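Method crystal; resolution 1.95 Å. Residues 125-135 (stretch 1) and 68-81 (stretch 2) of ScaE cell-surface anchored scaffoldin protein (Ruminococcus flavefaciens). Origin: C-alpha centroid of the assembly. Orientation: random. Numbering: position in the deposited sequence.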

# COMPACT_ATOMS: atom_id res chain seq x y z
N VAL A 125 3.72 -5.48 -8.65
CA VAL A 125 4.22 -5.07 -7.32
C VAL A 125 4.86 -3.67 -7.38
O VAL A 125 5.85 -3.44 -8.10
CB VAL A 125 5.29 -6.07 -6.78
CG1 VAL A 125 5.90 -5.56 -5.46
CG2 VAL A 125 4.66 -7.43 -6.53
N LEU A 126 4.31 -2.74 -6.60
CA LEU A 126 4.86 -1.40 -6.52
C LEU A 126 5.99 -1.34 -5.48
O LEU A 126 7.09 -0.78 -5.75
CB LEU A 126 3.73 -0.39 -6.23
CG LEU A 126 3.98 1.09 -6.46
CD1 LEU A 126 4.04 1.38 -7.94
CD2 LEU A 126 2.90 1.99 -5.76
N TRP A 127 5.72 -1.89 -4.28
CA TRP A 127 6.73 -1.87 -3.22
C TRP A 127 6.74 -3.20 -2.52
O TRP A 127 5.69 -3.83 -2.33
CB TRP A 127 6.43 -0.78 -2.19
CG TRP A 127 6.58 0.56 -2.72
CD1 TRP A 127 5.57 1.40 -3.15
CD2 TRP A 127 7.81 1.28 -2.85
NE1 TRP A 127 6.12 2.58 -3.59
CE2 TRP A 127 7.49 2.54 -3.41
CE3 TRP A 127 9.16 0.98 -2.57
CZ2 TRP A 127 8.47 3.52 -3.67
CZ3 TRP A 127 10.13 1.95 -2.83
CH2 TRP A 127 9.77 3.21 -3.37
N SER A 128 7.94 -3.64 -2.16
CA SER A 128 8.10 -4.80 -1.33
C SER A 128 8.79 -4.38 -0.01
O SER A 128 9.63 -3.49 -0.01
CB SER A 128 8.94 -5.82 -2.14
OG SER A 128 9.39 -6.83 -1.31
N PHE A 129 8.46 -5.03 1.10
CA PHE A 129 8.99 -4.64 2.41
C PHE A 129 8.84 -5.83 3.37
O PHE A 129 8.12 -6.79 3.07
CB PHE A 129 8.29 -3.37 2.98
CG PHE A 129 6.76 -3.48 3.05
CD1 PHE A 129 5.99 -3.35 1.90
CD2 PHE A 129 6.11 -3.73 4.28
CE1 PHE A 129 4.59 -3.41 1.96
CE2 PHE A 129 4.71 -3.80 4.35
CZ PHE A 129 3.96 -3.66 3.18
N VAL A 130 9.54 -5.77 4.49
CA VAL A 130 9.59 -6.92 5.40
C VAL A 130 9.07 -6.50 6.78
O VAL A 130 9.56 -5.52 7.35
CB VAL A 130 11.06 -7.46 5.55
CG1 VAL A 130 11.17 -8.58 6.60
CG2 VAL A 130 11.58 -7.99 4.20
N LEU A 131 8.11 -7.28 7.31
CA LEU A 131 7.58 -7.07 8.64
C LEU A 131 7.89 -8.30 9.46
O LEU A 131 7.74 -9.42 8.98
CB LEU A 131 6.05 -6.82 8.62
CG LEU A 131 5.63 -5.50 7.96
CD1 LEU A 131 4.12 -5.38 7.89
CD2 LEU A 131 6.22 -4.32 8.73
N GLN A 132 8.33 -8.09 10.69
CA GLN A 132 8.61 -9.21 11.56
C GLN A 132 7.50 -9.43 12.62
O GLN A 132 7.06 -8.51 13.30
CB GLN A 132 10.01 -9.08 12.19
CG GLN A 132 10.39 -10.28 13.10
CD GLN A 132 11.79 -10.16 13.67
OE1 GLN A 132 12.22 -9.06 14.03
NE2 GLN A 132 12.51 -11.29 13.77
N VAL A 133 7.06 -10.66 12.70
CA VAL A 133 5.99 -11.11 13.61
C VAL A 133 6.57 -11.26 15.03
O VAL A 133 7.73 -11.64 15.18
CB VAL A 133 5.46 -12.45 13.08
CG1 VAL A 133 4.44 -13.08 14.01
CG2 VAL A 133 4.87 -12.25 11.68
N PRO A 134 5.81 -10.89 16.06
CA PRO A 134 6.38 -10.98 17.43
C PRO A 134 6.65 -12.40 17.94
O PRO A 134 6.09 -13.38 17.44
CB PRO A 134 5.33 -10.31 18.31
CG PRO A 134 4.05 -10.38 17.51
CD PRO A 134 4.45 -10.30 16.07
N ALA A 135 7.51 -12.51 18.95
CA ALA A 135 7.90 -13.82 19.47
C ALA A 135 6.70 -14.54 20.13
O ALA A 135 6.68 -15.76 20.22
CB ALA A 135 9.10 -13.67 20.45
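Stretch 2 (68-81) GLHIQFDPKLKLIP

Stretch 2 meets stretch 1 in two ways at once, packing its first strand against strand 125-132 through apolar side chains and then turning back to pair with the end of that strand edge to edge. The case illustrates how one chain segment can serve both as facing layer and as sheet neighbour. Strand 68-73 runs nearly parallel to strand 125-132, with a crossing angle of -18° and a closest axis approach of 10.7 Å, a spacing filled by side chains: Leu69 CD1 lies 3.9 Å from Leu126 CD2, and Ile71 CG2 4.0 Å from Phe129 CZ. A type I turn from Asp74 to Leu77, closed by Leu77 N to Asp74 O at 2.8 Å, then reverses the chain.

The returning residues are extended and antiparallel to stretch 1. Lys78 and Gln132 form a hydrogen-bonded pair, Gln132 N to Lys78 O at 2.7 Å and Lys78 N to Gln132 O at 3.2 Å; Ile80 N donates to Val130 O at 2.9 Å, almost linearly. Between these bonds, Leu79 faces Leu131 as the non-hydrogen-bonded pair. Leu131 joins both parts of the contact: its CD2 sits 3.9 Å from Phe73 CD1, over the ring face, while its CD1 reaches Leu77 CD1 at 3.7 Å.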

# COMPACT_ATOMS: atom_id res chain seq x y z
N GLY A 68 1.64 8.80 -3.56
CA GLY A 68 2.13 9.10 -2.20
C GLY A 68 1.29 8.16 -1.36
O GLY A 68 0.05 8.31 -1.32
N LEU A 69 1.92 7.16 -0.77
CA LEU A 69 1.14 6.10 -0.12
C LEU A 69 1.72 5.77 1.23
O LEU A 69 2.90 5.39 1.32
CB LEU A 69 1.08 4.87 -1.00
CG LEU A 69 0.37 5.05 -2.36
CD1 LEU A 69 0.63 3.81 -3.21
CD2 LEU A 69 -1.15 5.24 -2.19
N HIS A 70 0.91 5.95 2.28
CA HIS A 70 1.34 5.62 3.63
C HIS A 70 0.88 4.22 3.97
O HIS A 70 -0.29 3.88 3.81
CB HIS A 70 0.76 6.59 4.65
CG HIS A 70 1.40 7.94 4.65
ND1 HIS A 70 0.94 8.98 3.87
CD2 HIS A 70 2.45 8.43 5.36
CE1 HIS A 70 1.68 10.05 4.09
NE2 HIS A 70 2.60 9.75 5.00
N ILE A 71 1.81 3.39 4.43
CA ILE A 71 1.44 2.04 4.81
C ILE A 71 1.57 1.97 6.32
O ILE A 71 2.61 2.35 6.87
CB ILE A 71 2.39 1.01 4.13
CG1 ILE A 71 2.18 1.09 2.61
CG2 ILE A 71 2.17 -0.43 4.68
CD1 ILE A 71 3.21 0.36 1.84
N GLN A 72 0.52 1.52 7.00
CA GLN A 72 0.59 1.40 8.45
C GLN A 72 0.29 -0.04 8.83
O GLN A 72 -0.39 -0.75 8.07
CB GLN A 72 -0.40 2.34 9.14
CG GLN A 72 -1.83 2.03 8.83
CD GLN A 72 -2.78 3.01 9.49
OE1 GLN A 72 -2.40 4.16 9.83
NE2 GLN A 72 -4.03 2.58 9.66
N PHE A 73 0.81 -0.47 9.97
CA PHE A 73 0.65 -1.88 10.37
C PHE A 73 0.47 -2.00 11.89
O PHE A 73 0.82 -1.11 12.67
CB PHE A 73 1.85 -2.71 9.90
CG PHE A 73 3.19 -2.05 10.18
CD1 PHE A 73 3.83 -1.25 9.19
CD2 PHE A 73 3.84 -2.23 11.42
CE1 PHE A 73 5.06 -0.63 9.45
CE2 PHE A 73 5.08 -1.62 11.68
CZ PHE A 73 5.70 -0.80 10.67
N ASP A 74 -0.08 -3.13 12.29
CA ASP A 74 -0.24 -3.48 13.71
C ASP A 74 1.06 -3.13 14.45
O ASP A 74 2.12 -3.63 14.07
CB ASP A 74 -0.49 -5.00 13.79
CG ASP A 74 -1.01 -5.43 15.15
OD1 ASP A 74 -2.14 -5.97 15.20
OD2 ASP A 74 -0.30 -5.18 16.13
N PRO A 75 1.00 -2.30 15.51
CA PRO A 75 2.19 -1.87 16.25
C PRO A 75 3.00 -3.04 16.86
O PRO A 75 4.14 -2.87 17.22
CB PRO A 75 1.62 -0.98 17.37
CG PRO A 75 0.27 -0.63 16.94
CD PRO A 75 -0.24 -1.75 16.11
N LYS A 76 2.42 -4.23 16.93
CA LYS A 76 3.19 -5.39 17.39
C LYS A 76 4.17 -5.91 16.35
O LYS A 76 5.06 -6.71 16.67
CB LYS A 76 2.24 -6.54 17.76
CG LYS A 76 1.58 -6.33 19.10
CD LYS A 76 0.46 -7.33 19.32
CE LYS A 76 -0.15 -7.05 20.67
NZ LYS A 76 -1.27 -7.97 20.95
N LEU A 77 3.96 -5.52 15.09
CA LEU A 77 4.88 -5.93 14.00
C LEU A 77 6.02 -4.94 13.95
O LEU A 77 5.85 -3.81 14.38
CB LEU A 77 4.17 -5.94 12.64
CG LEU A 77 2.98 -6.88 12.40
CD1 LEU A 77 2.42 -6.66 10.97
CD2 LEU A 77 3.40 -8.34 12.57
N LYS A 78 7.16 -5.36 13.43
CA LYS A 78 8.31 -4.47 13.30
C LYS A 78 8.77 -4.43 11.84
O LYS A 78 8.95 -5.49 11.24
CB LYS A 78 9.45 -4.99 14.16
CG LYS A 78 10.64 -4.06 14.31
CD LYS A 78 11.78 -4.81 15.09
CE LYS A 78 13.12 -4.07 15.04
NZ LYS A 78 14.24 -5.03 15.25
N LEU A 79 8.96 -3.23 11.31
CA LEU A 79 9.50 -3.03 9.95
C LEU A 79 11.00 -3.28 9.95
O LEU A 79 11.74 -2.63 10.68
CB LEU A 79 9.22 -1.61 9.45
CG LEU A 79 9.65 -1.24 8.01
CD1 LEU A 79 8.85 -2.02 6.93
CD2 LEU A 79 9.45 0.24 7.81
N ILE A 80 11.43 -4.20 9.10
CA ILE A 80 12.83 -4.59 9.04
C ILE A 80 13.57 -3.98 7.81
O ILE A 80 13.35 -4.42 6.70
CB ILE A 80 12.96 -6.11 9.01
CG1 ILE A 80 12.22 -6.77 10.21
CG2 ILE A 80 14.44 -6.55 8.96
CD1 ILE A 80 12.65 -6.23 11.62
N PRO A 81 14.44 -2.96 8.03
CA PRO A 81 15.13 -2.37 6.88
C PRO A 81 16.06 -3.43 6.30
O PRO A 81 16.50 -4.32 7.05
CB PRO A 81 15.94 -1.23 7.51
CG PRO A 81 15.19 -0.91 8.85
CD PRO A 81 14.81 -2.28 9.30
O HOH W 1 7.44 -7.96 16.02
O HOH W 2 14.53 -8.00 14.64
O HOH W 3 11.53 -3.73 4.68